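Local structure of putative triphosphoribosyl-dephospho-coA synthase (Archaeoglobus fulgidus DSM 4304, 3H9P) at residues L133-K138 with E149-G153; P66-S70 with A82-L87; L145-E149 with T231-L235; V40-V44 with F58-L62. The protein is of unknown function but belongs to the CitG family, and so may bind ATP and act as a triphosphoribosyl-dephospho-CoA synthase. All coordinates share one frame; numbering follows the deposited sequence.

From the N terminus, contact 4 comes first: helix 36-46 meets the start of helix 58-68 and closes a short loop. Contact 2 follows in series, bringing the far end of helix 58-68 against helix 76-88. Contact 1 closes a third local loop, from helix 133-138 to the end of helix 145-151, and touches contact 2 where Val151 O meets Arg84 NH2. Contact 3 has the long reach: it joins helix 145-151 to helix 230-246 near the C terminus. It begins on the stretch where contact 1 ends, and the two share Glu149. Contacts 3 and 4 touch where Ile146 and Asp234 pack on residues 59-62, tying the late helix to the early pair.

Contact 1. Residues L133-K138 with E149-G153; sequences LYEWMK and ELVDG
Tyr134 and Val151 lie at about a right angle, with one edge of the phenol ring turned to the last turn of helix 145-151. A chi1 of -180° takes the ring off its helix opposite the backbone N and brings OH to Val151 O at 3.2 Å. This hydrogen bond runs in the carbonyl plane, on a lone pair, with a C=O...donor angle of 138°. Leu150 O also sits at the ring edge, 3.8 Å from Tyr134 CD1.

The isopropyl group of Val151 fits between two neighbours on helix 133-138. Its CG2 packs 3.6 Å from Met137 CB and equally near the CG of Lys138, which passes crosswise. Met137, a selenomethionine here, touches with its first carbons, CG lying 4.0 Å from Leu150 CB. Its chain then bends away and lays CE over a face of the neighbouring Trp136 ring.

The amine of Lys138 leaves the contact for salt bridges with Glu125 and Glu124 of the second subunit. Val151 O, a carbonyl at the helix end, also accepts from Arg84 NH2, and the two donors together probably offset the partial negative charge that gathers there.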
loop_
_atom_site.group_PDB
_atom_site.type_symbol
_atom_site.label_atom_id
_atom_site.label_comp_id
_atom_site.label_asym_id
_atom_site.label_seq_id
_atom_site.Cartn_x
_atom_site.Cartn_y
_atom_site.Cartn_z
ATOM N N LEU A 133 9.185 10.640 10.260
ATOM C CA LEU A 133 7.992 10.706 9.441
ATOM C C LEU A 133 8.387 10.929 7.989
ATOM O O LEU A 133 7.709 10.494 7.069
ATOM C CB LEU A 133 7.099 11.826 9.929
ATOM C CG LEU A 133 5.816 12.123 9.160
ATOM C CD1 LEU A 133 4.847 10.869 9.178
ATOM C CD2 LEU A 133 5.198 13.342 9.837
ATOM N N TYR A 134 9.515 11.609 7.804
ATOM C CA TYR A 134 10.016 11.924 6.475
ATOM C C TYR A 134 10.458 10.643 5.798
ATOM O O TYR A 134 10.032 10.350 4.672
ATOM C CB TYR A 134 11.160 12.917 6.577
ATOM C CG TYR A 134 11.738 13.311 5.253
ATOM C CD1 TYR A 134 11.058 14.207 4.434
ATOM C CD2 TYR A 134 12.986 12.818 4.824
ATOM C CE1 TYR A 134 11.577 14.613 3.228
ATOM C CE2 TYR A 134 13.527 13.220 3.583
ATOM C CZ TYR A 134 12.799 14.128 2.804
ATOM O OH TYR A 134 13.239 14.561 1.592
ATOM N N GLU A 135 11.294 9.887 6.505
ATOM C CA GLU A 135 11.862 8.622 5.997
ATOM C C GLU A 135 10.759 7.619 5.709
ATOM O O GLU A 135 10.773 6.947 4.694
ATOM C CB GLU A 135 12.896 8.049 6.975
ATOM C CG GLU A 135 14.015 9.044 7.266
ATOM C CD GLU A 135 14.837 8.744 8.525
ATOM O OE1 GLU A 135 14.297 8.293 9.567
ATOM O OE2 GLU A 135 16.059 8.987 8.478
ATOM N N TRP A 136 9.802 7.531 6.611
ATOM C CA TRP A 136 8.653 6.677 6.409
ATOM C C TRP A 136 8.002 7.019 5.073
ATOM O O TRP A 136 7.851 6.149 4.211
ATOM C CB TRP A 136 7.662 6.867 7.552
ATOM C CG TRP A 136 6.647 5.773 7.638
ATOM C CD1 TRP A 136 6.745 4.521 7.110
ATOM C CD2 TRP A 136 5.405 5.811 8.350
ATOM N NE1 TRP A 136 5.628 3.787 7.414
ATOM C CE2 TRP A 136 4.792 4.545 8.185
ATOM C CE3 TRP A 136 4.741 6.801 9.104
ATOM C CZ2 TRP A 136 3.537 4.227 8.745
ATOM C CZ3 TRP A 136 3.472 6.491 9.661
ATOM C CH2 TRP A 136 2.890 5.212 9.473
HETATM N N MSE A 137 7.658 8.302 4.904
HETATM C CA MSE A 137 7.021 8.801 3.687
HETATM C C MSE A 137 7.876 8.519 2.440
HETATM O O MSE A 137 7.304 8.275 1.374
HETATM C CB MSE A 137 6.684 10.300 3.782
HETATM C CG MSE A 137 5.563 10.679 4.741
HETATM SE SE MSE A 137 3.853 9.707 4.526
HETATM C CE MSE A 137 4.211 8.204 5.723
ATOM N N LYS A 138 9.212 8.509 2.555
ATOM C CA LYS A 138 10.042 8.148 1.404
ATOM C C LYS A 138 9.865 6.679 1.014
ATOM O O LYS A 138 10.309 6.272 -0.054
ATOM C CB LYS A 138 11.539 8.401 1.629
ATOM C CG LYS A 138 11.996 9.870 1.708
ATOM C CD LYS A 138 13.549 9.971 1.788
ATOM C CE LYS A 138 14.203 8.854 0.976
ATOM N NZ LYS A 138 15.681 8.785 1.144
ATOM N N GLU A 149 4.063 14.727 -1.460
ATOM C CA GLU A 149 4.093 16.110 -0.948
ATOM C C GLU A 149 4.969 16.258 0.313
ATOM O O GLU A 149 5.637 17.285 0.519
ATOM C CB GLU A 149 2.668 16.577 -0.574
ATOM C CG GLU A 149 1.750 16.747 -1.758
ATOM C CD GLU A 149 2.146 17.927 -2.620
ATOM O OE1 GLU A 149 1.798 19.074 -2.287
ATOM O OE2 GLU A 149 2.826 17.706 -3.619
ATOM N N LEU A 150 4.919 15.265 1.194
ATOM C CA LEU A 150 5.652 15.397 2.429
ATOM C C LEU A 150 7.140 15.262 2.151
ATOM O O LEU A 150 7.966 15.800 2.908
ATOM C CB LEU A 150 5.156 14.406 3.495
ATOM C CG LEU A 150 4.181 15.068 4.516
ATOM C CD1 LEU A 150 2.920 15.515 3.855
ATOM C CD2 LEU A 150 3.854 14.170 5.710
ATOM N N VAL A 151 7.475 14.583 1.054
ATOM C CA VAL A 151 8.865 14.314 0.740
ATOM C C VAL A 151 9.526 15.314 -0.247
ATOM O O VAL A 151 10.706 15.534 -0.173
ATOM C CB VAL A 151 9.075 12.836 0.262
ATOM C CG1 VAL A 151 10.394 12.684 -0.454
ATOM C CG2 VAL A 151 9.017 11.863 1.452
ATOM N N ASP A 152 8.764 15.911 -1.154
ATOM C CA ASP A 152 9.351 16.666 -2.239
ATOM C C ASP A 152 9.058 18.134 -2.115
ATOM O O ASP A 152 9.049 18.812 -3.112
ATOM C CB ASP A 152 8.807 16.195 -3.604
ATOM C CG ASP A 152 7.273 16.522 -3.814
ATOM O OD1 ASP A 152 6.619 17.385 -3.114
ATOM O OD2 ASP A 152 6.712 15.883 -4.723
ATOM N N GLY A 153 8.744 18.619 -0.925
ATOM C CA GLY A 153 8.465 20.033 -0.759
ATOM C C GLY A 153 7.071 20.497 -1.160
ATOM O O GLY A 153 6.889 21.651 -1.497
#

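Contact 2. Residues P66-S70 with A82-L87; sequences PLISS and AARNRL
Pro66 meets Leu87 and Ala83 where two helices successive in the chain, 58-68 and 76-88, cross steeply, as a helix-loop-helix unit of this all-helical CitG-family fold. The Pro66 ring lies against the Leu87 branches, CG being 3.9 Å from CD2 while CB rests near CD1. Having no N-H, Pro66 makes no bond to the turn before it, and helix 58-68 is kinked there. Its carbonyl oxygen is pressed by the methyl of Ala83, which stands 3.2 Å from Pro66 O. Ala83 is also where the two backbones come nearest, and its single methyl suits so close a spacing.

Leu67 starts out from the far side of its helix but swings CD2 round to the same Ala83 methyl, at 3.9 Å. The same side chain also packs on Ser238 and Phe241 of helix 230-246.

Ser69 holds OG in the crowded position between its backbone N and carbonyl carbon (chi1 80°), where it donates to Pro66 O at 2.8 Å. From there OG touches Arg86 CD at 3.4 Å.

Ser70 lies in the loop that follows helix 58-68. Its CB packs on Ala82 CB at 3.7 Å, and its OG accepts a weak bond from Arg86 NH1 at 3.1 Å, with an N-H...acceptor angle of 147°. Arg86 reaches this point with its chain extended from CG to NE. Ser70 OG lies at the guanidinium edge, while Ser69 O, already bonded to Arg34 NH1, lies over one guanidinium face near its rim, 3.7 Å from Arg86 CZ.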
loop_
_atom_site.group_PDB
_atom_site.type_symbol
_atom_site.label_atom_id
_atom_site.label_comp_id
_atom_site.label_asym_id
_atom_site.label_seq_id
_atom_site.Cartn_x
_atom_site.Cartn_y
_atom_site.Cartn_z
ATOM N N PRO A 66 2.180 20.077 8.812
ATOM C CA PRO A 66 3.576 20.503 8.577
ATOM C C PRO A 66 3.716 21.926 8.025
ATOM O O PRO A 66 4.705 22.592 8.353
ATOM C CB PRO A 66 4.083 19.506 7.535
ATOM C CG PRO A 66 3.269 18.334 7.724
ATOM C CD PRO A 66 1.887 18.841 8.076
ATOM N N LEU A 67 2.753 22.370 7.201
ATOM C CA LEU A 67 2.772 23.744 6.712
ATOM C C LEU A 67 2.472 24.721 7.831
ATOM O O LEU A 67 3.104 25.749 7.912
ATOM C CB LEU A 67 1.779 23.964 5.561
ATOM C CG LEU A 67 1.913 22.990 4.382
ATOM C CD1 LEU A 67 0.681 23.070 3.473
ATOM C CD2 LEU A 67 3.238 23.104 3.654
ATOM N N ILE A 68 1.515 24.378 8.700
ATOM C CA ILE A 68 1.202 25.238 9.814
ATOM C C ILE A 68 2.366 25.348 10.818
ATOM O O ILE A 68 2.562 26.376 11.452
ATOM C CB ILE A 68 -0.121 24.856 10.471
ATOM C CG1 ILE A 68 -1.250 25.080 9.422
ATOM C CG2 ILE A 68 -0.343 25.731 11.760
ATOM C CD1 ILE A 68 -2.614 24.427 9.700
ATOM N N SER A 69 3.160 24.297 10.926
ATOM C CA SER A 69 4.284 24.300 11.856
ATOM C C SER A 69 5.327 25.285 11.398
ATOM O O SER A 69 6.147 25.722 12.192
ATOM C CB SER A 69 4.904 22.906 11.994
ATOM O OG SER A 69 5.762 22.644 10.899
ATOM N N SER A 70 5.260 25.644 10.114
ATOM C CA SER A 70 6.172 26.634 9.510
ATOM C C SER A 70 5.443 27.914 9.063
ATOM O O SER A 70 5.902 28.607 8.143
ATOM C CB SER A 70 6.863 26.009 8.299
ATOM O OG SER A 70 7.409 24.744 8.631
ATOM N N ALA A 82 10.388 25.147 4.500
ATOM C CA ALA A 82 10.624 25.057 5.939
ATOM C C ALA A 82 9.883 23.861 6.501
ATOM O O ALA A 82 10.360 23.213 7.429
ATOM C CB ALA A 82 10.160 26.350 6.626
ATOM N N ALA A 83 8.700 23.587 5.944
ATOM C CA ALA A 83 7.896 22.403 6.346
ATOM C C ALA A 83 8.624 21.105 5.965
ATOM O O ALA A 83 8.719 20.181 6.748
ATOM C CB ALA A 83 6.488 22.453 5.719
ATOM N N ARG A 84 9.177 21.056 4.761
ATOM C CA ARG A 84 9.999 19.900 4.381
ATOM C C ARG A 84 11.188 19.739 5.342
ATOM O O ARG A 84 11.496 18.626 5.772
ATOM C CB ARG A 84 10.508 20.050 2.963
ATOM C CG ARG A 84 11.449 18.969 2.542
ATOM C CD ARG A 84 11.843 19.214 1.133
ATOM N NE ARG A 84 11.994 17.996 0.368
ATOM C CZ ARG A 84 12.540 17.958 -0.851
ATOM N NH1 ARG A 84 12.987 19.082 -1.432
ATOM N NH2 ARG A 84 12.652 16.795 -1.493
ATOM N N ASN A 85 11.852 20.846 5.653
ATOM C CA ASN A 85 12.963 20.843 6.598
ATOM C C ASN A 85 12.551 20.384 8.010
ATOM O O ASN A 85 13.202 19.537 8.608
ATOM C CB ASN A 85 13.619 22.223 6.627
ATOM C CG ASN A 85 14.429 22.520 5.344
ATOM O OD1 ASN A 85 14.898 21.602 4.657
ATOM N ND2 ASN A 85 14.608 23.804 5.032
ATOM N N ARG A 86 11.442 20.907 8.524
ATOM C CA ARG A 86 10.922 20.398 9.771
ATOM C C ARG A 86 10.554 18.915 9.691
ATOM O O ARG A 86 10.738 18.179 10.648
ATOM C CB ARG A 86 9.743 21.233 10.285
ATOM C CG ARG A 86 10.175 22.541 10.885
ATOM C CD ARG A 86 9.008 23.297 11.608
ATOM N NE ARG A 86 9.597 24.404 12.364
ATOM C CZ ARG A 86 9.814 25.620 11.858
ATOM N NH1 ARG A 86 9.446 25.916 10.606
ATOM N NH2 ARG A 86 10.402 26.542 12.606
ATOM N N LEU A 87 10.045 18.471 8.550
ATOM C CA LEU A 87 9.681 17.044 8.382
ATOM C C LEU A 87 10.893 16.121 8.483
ATOM O O LEU A 87 10.823 15.032 9.084
ATOM C CB LEU A 87 8.954 16.832 7.041
ATOM C CG LEU A 87 7.486 17.242 7.055
ATOM C CD1 LEU A 87 6.978 17.476 5.615
ATOM C CD2 LEU A 87 6.607 16.228 7.791
#

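Contact 3. Residues L145-E149 with T231-L235; sequences LIARE and TIADL
Leu145 and Leu235 lead the apolar part of this contact, their side chains meeting at about a right angle. Leu145 CD1 comes within 3.9 Å of Leu235 CD1, and a little farther off the same Leu145 methyl meets Ile232 CD1 at 4.3 Å. No hydrogen bond crosses between the two segments. The helix axes stay 11.1 Å apart, a wide spacing bridged by side chains alone.

A second group of contacts uses the carbon parts of polar residues. Thr231 sets its methyl opposite its backbone N, and CG2 then rests 3.9 Å from Ile146 CD1. The hydroxyl is left to bond Asp187 OD1 outside the segments. Ile146 CD1 is also 3.9 Å from Asp234 OD2, a methyl beside a carboxylate oxygen. Glu149 touches mainly through its chain, CG lying 3.8 Å from Leu235 CD2, and a bend at chi2 (-70°) turns the carboxylate off the straight line of the chain.

That buried carboxylate is satisfied from elsewhere: OE2 accepts from Ile156 N and OE1 pairs with Ser157 OG, both in helix 155-167.

Around the pair, Leu62 and Leu63 of helix 58-68 cover Ile146, and Leu181 of helix 171-182 packs on both Ile232 and Leu235. With N-to-C directions only 30° apart and the centre of the contact about 4 Å from the centre of the chain, this is a near-parallel helix pair, distant in sequence, in the buried core of an all-helical fold.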
loop_
_atom_site.group_PDB
_atom_site.type_symbol
_atom_site.label_atom_id
_atom_site.label_comp_id
_atom_site.label_asym_id
_atom_site.label_seq_id
_atom_site.Cartn_x
_atom_site.Cartn_y
_atom_site.Cartn_z
ATOM N N LEU A 145 -0.074 10.320 -3.039
ATOM C CA LEU A 145 0.126 11.759 -3.289
ATOM C C LEU A 145 0.523 12.574 -2.050
ATOM O O LEU A 145 1.357 13.477 -2.126
ATOM C CB LEU A 145 -1.121 12.358 -3.981
ATOM C CG LEU A 145 -1.631 11.746 -5.301
ATOM C CD1 LEU A 145 -2.920 12.440 -5.733
ATOM C CD2 LEU A 145 -0.620 11.809 -6.454
ATOM N N ILE A 146 -0.015 12.243 -0.886
ATOM C CA ILE A 146 0.280 13.049 0.309
ATOM C C ILE A 146 1.717 12.793 0.750
ATOM O O ILE A 146 2.430 13.742 1.137
ATOM C CB ILE A 146 -0.761 12.804 1.442
ATOM C CG1 ILE A 146 -2.075 13.497 1.087
ATOM C CG2 ILE A 146 -0.268 13.245 2.859
ATOM C CD1 ILE A 146 -3.315 12.818 1.741
ATOM N N ALA A 147 2.134 11.522 0.657
ATOM C CA ALA A 147 3.504 11.074 1.028
ATOM C C ALA A 147 4.568 11.817 0.225
ATOM O O ALA A 147 5.568 12.315 0.738
ATOM C CB ALA A 147 3.638 9.556 0.781
ATOM N N ARG A 148 4.298 11.859 -1.064
ATOM C CA ARG A 148 5.074 12.553 -2.077
ATOM C C ARG A 148 5.159 14.083 -1.864
ATOM O O ARG A 148 6.219 14.661 -2.060
ATOM C CB ARG A 148 4.422 12.176 -3.396
ATOM C CG ARG A 148 4.629 13.046 -4.609
ATOM C CD ARG A 148 4.424 12.095 -5.723
ATOM N NE ARG A 148 3.594 12.598 -6.787
ATOM C CZ ARG A 148 2.922 11.810 -7.607
ATOM N NH1 ARG A 148 2.944 10.490 -7.431
ATOM N NH2 ARG A 148 2.211 12.349 -8.583
ATOM N N GLU A 149 4.063 14.727 -1.460
ATOM C CA GLU A 149 4.093 16.110 -0.948
ATOM C C GLU A 149 4.969 16.258 0.313
ATOM O O GLU A 149 5.637 17.285 0.519
ATOM C CB GLU A 149 2.668 16.577 -0.574
ATOM C CG GLU A 149 1.750 16.747 -1.758
ATOM C CD GLU A 149 2.146 17.927 -2.620
ATOM O OE1 GLU A 149 1.798 19.074 -2.287
ATOM O OE2 GLU A 149 2.826 17.706 -3.619
ATOM N N THR A 231 -8.424 12.637 -1.367
ATOM C CA THR A 231 -7.072 13.167 -1.433
ATOM C C THR A 231 -7.045 14.427 -2.267
ATOM O O THR A 231 -6.259 15.341 -1.998
ATOM C CB THR A 231 -6.123 12.153 -2.063
ATOM O OG1 THR A 231 -6.365 10.860 -1.491
ATOM C CG2 THR A 231 -4.662 12.541 -1.858
ATOM N N ILE A 232 -7.902 14.483 -3.287
ATOM C CA ILE A 232 -7.978 15.626 -4.155
ATOM C C ILE A 232 -8.477 16.839 -3.370
ATOM O O ILE A 232 -7.891 17.930 -3.446
ATOM C CB ILE A 232 -8.838 15.324 -5.409
ATOM C CG1 ILE A 232 -8.312 14.090 -6.138
ATOM C CG2 ILE A 232 -8.914 16.553 -6.334
ATOM C CD1 ILE A 232 -6.791 14.187 -6.539
ATOM N N ALA A 233 -9.537 16.639 -2.598
ATOM C CA ALA A 233 -10.013 17.659 -1.687
ATOM C C ALA A 233 -8.943 18.013 -0.631
ATOM O O ALA A 233 -8.742 19.201 -0.316
ATOM C CB ALA A 233 -11.312 17.207 -1.018
ATOM N N ASP A 234 -8.252 17.010 -0.104
ATOM C CA ASP A 234 -7.102 17.257 0.790
ATOM C C ASP A 234 -6.124 18.238 0.148
ATOM O O ASP A 234 -5.764 19.248 0.769
ATOM C CB ASP A 234 -6.379 15.947 1.195
ATOM C CG ASP A 234 -7.250 15.042 2.114
ATOM O OD1 ASP A 234 -8.193 15.576 2.728
ATOM O OD2 ASP A 234 -7.000 13.811 2.253
ATOM N N LEU A 235 -5.731 17.974 -1.111
ATOM C CA LEU A 235 -4.734 18.792 -1.805
ATOM C C LEU A 235 -5.289 20.155 -2.163
ATOM O O LEU A 235 -4.548 21.142 -2.305
ATOM C CB LEU A 235 -4.253 18.075 -3.063
ATOM C CG LEU A 235 -3.339 16.869 -2.789
ATOM C CD1 LEU A 235 -3.367 15.855 -3.946
ATOM C CD2 LEU A 235 -1.904 17.291 -2.512
#

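Contact 4. Residues V40-V44 with F58-L62; sequences VLRAV and FGAFL
Ala43 puts its methyl squarely over the ring of Phe61, a CH-pi contact with CB 3.8 Å from the ring centroid and 13° off the ring normal. Phe61 reaches this place with CG opposite its carbonyl carbon (chi1 -63°), and the turn about its next bond sets the ring face to the alanine. The same ring extends along the Ala43 backbone: Phe61 CE2 lies 3.6 Å from Ala43 O, an oxygen that also accepts from Ser47 OG.

Val44, one residue on, meets both aromatic rings through a single branch. Its CG2 is 3.8 Å from Phe61 CD2 and 4.0 Å from Phe58 CD1, filling the angle between the two phenylalanines. Phe58 takes the other rotamer: its ring leaves opposite the backbone N and swings out to the valines, while its other neighbours include Ala101 and Ser105 of helix 92-105.

Val40, a turn earlier than Val44, splits its two methyls between partners. CG1 touches Phe58 CE1 at 4.0 Å, and CG2 lies the same distance from Phe61 O, with Leu62 CD1 more loosely placed at 4.4 Å. Leu62 in turn packs on Ile146 and Leu150 of helix 145-151, which continues the apolar layer onto a third helix.

Every contact between the segments is apolar or carbon to carbonyl, without a hydrogen bond. Residues spaced three and four apart on each side interlock at an axis separation of 9.4 Å and an angle of 143°, the arrangement of a roughly antiparallel pair of successive helices, 36-46 and 58-68, in an all-helical fold.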
loop_
_atom_site.group_PDB
_atom_site.type_symbol
_atom_site.label_atom_id
_atom_site.label_comp_id
_atom_site.label_asym_id
_atom_site.label_seq_id
_atom_site.Cartn_x
_atom_site.Cartn_y
_atom_site.Cartn_z
ATOM N N VAL A 40 -0.904 16.296 14.201
ATOM C CA VAL A 40 -1.813 15.563 13.314
ATOM C C VAL A 40 -2.764 14.792 14.190
ATOM O O VAL A 40 -3.958 14.873 13.993
ATOM C CB VAL A 40 -1.056 14.596 12.360
ATOM C CG1 VAL A 40 -2.024 13.757 11.477
ATOM C CG2 VAL A 40 -0.045 15.355 11.517
ATOM N N LEU A 41 -2.235 14.135 15.216
ATOM C CA LEU A 41 -3.045 13.335 16.128
ATOM C C LEU A 41 -4.110 14.122 16.916
ATOM O O LEU A 41 -5.252 13.674 17.054
ATOM C CB LEU A 41 -2.145 12.501 17.059
ATOM C CG LEU A 41 -2.818 11.637 18.131
ATOM C CD1 LEU A 41 -3.594 10.495 17.516
ATOM C CD2 LEU A 41 -1.813 11.089 19.161
ATOM N N ARG A 42 -3.728 15.300 17.411
ATOM C CA ARG A 42 -4.644 16.219 18.074
ATOM C C ARG A 42 -5.691 16.729 17.099
ATOM O O ARG A 42 -6.899 16.714 17.404
ATOM C CB ARG A 42 -3.869 17.380 18.693
ATOM C CG ARG A 42 -3.527 17.106 20.177
ATOM C CD ARG A 42 -2.135 17.572 20.625
ATOM N NE ARG A 42 -1.806 17.027 21.939
ATOM C CZ ARG A 42 -2.051 17.631 23.108
ATOM N NH1 ARG A 42 -2.626 18.829 23.148
ATOM N NH2 ARG A 42 -1.712 17.031 24.251
ATOM N N ALA A 43 -5.251 17.155 15.924
ATOM C CA ALA A 43 -6.189 17.636 14.917
ATOM C C ALA A 43 -7.236 16.583 14.663
ATOM O O ALA A 43 -8.421 16.889 14.610
ATOM C CB ALA A 43 -5.471 18.039 13.597
ATOM N N VAL A 44 -6.794 15.338 14.529
ATOM C CA VAL A 44 -7.712 14.253 14.202
ATOM C C VAL A 44 -8.670 13.989 15.344
ATOM O O VAL A 44 -9.874 13.863 15.129
ATOM C CB VAL A 44 -6.960 12.937 13.801
ATOM C CG1 VAL A 44 -7.926 11.765 13.712
ATOM C CG2 VAL A 44 -6.226 13.125 12.500
ATOM N N PHE A 58 -8.333 12.838 7.224
ATOM C CA PHE A 58 -7.040 12.618 7.855
ATOM C C PHE A 58 -5.905 13.221 7.021
ATOM O O PHE A 58 -4.948 13.798 7.566
ATOM C CB PHE A 58 -6.825 11.097 8.057
ATOM C CG PHE A 58 -5.403 10.716 8.277
ATOM C CD1 PHE A 58 -4.856 10.751 9.554
ATOM C CD2 PHE A 58 -4.598 10.357 7.192
ATOM C CE1 PHE A 58 -3.525 10.419 9.763
ATOM C CE2 PHE A 58 -3.274 10.039 7.377
ATOM C CZ PHE A 58 -2.725 10.068 8.682
ATOM N N GLY A 59 -6.022 13.085 5.697
ATOM C CA GLY A 59 -4.991 13.507 4.754
ATOM C C GLY A 59 -4.848 15.003 4.727
ATOM O O GLY A 59 -3.739 15.523 4.631
ATOM N N ALA A 60 -5.976 15.709 4.840
ATOM C CA ALA A 60 -5.923 17.164 4.929
ATOM C C ALA A 60 -5.007 17.582 6.090
ATOM O O ALA A 60 -4.089 18.413 5.892
ATOM C CB ALA A 60 -7.290 17.745 5.050
ATOM N N PHE A 61 -5.199 16.961 7.266
ATOM C CA PHE A 61 -4.352 17.262 8.464
ATOM C C PHE A 61 -2.899 16.889 8.352
ATOM O O PHE A 61 -1.981 17.596 8.869
ATOM C CB PHE A 61 -4.936 16.581 9.705
ATOM C CG PHE A 61 -6.318 17.073 10.068
ATOM C CD1 PHE A 61 -6.644 18.432 9.952
ATOM C CD2 PHE A 61 -7.247 16.211 10.586
ATOM C CE1 PHE A 61 -7.863 18.908 10.324
ATOM C CE2 PHE A 61 -8.502 16.673 10.970
ATOM C CZ PHE A 61 -8.807 18.042 10.826
ATOM N N LEU A 62 -2.663 15.758 7.695
ATOM C CA LEU A 62 -1.289 15.310 7.482
ATOM C C LEU A 62 -0.565 16.270 6.516
ATOM O O LEU A 62 0.647 16.440 6.594
ATOM C CB LEU A 62 -1.272 13.867 6.967
ATOM C CG LEU A 62 0.046 13.163 6.682
ATOM C CD1 LEU A 62 1.031 13.178 7.889
ATOM C CD2 LEU A 62 -0.239 11.724 6.170
#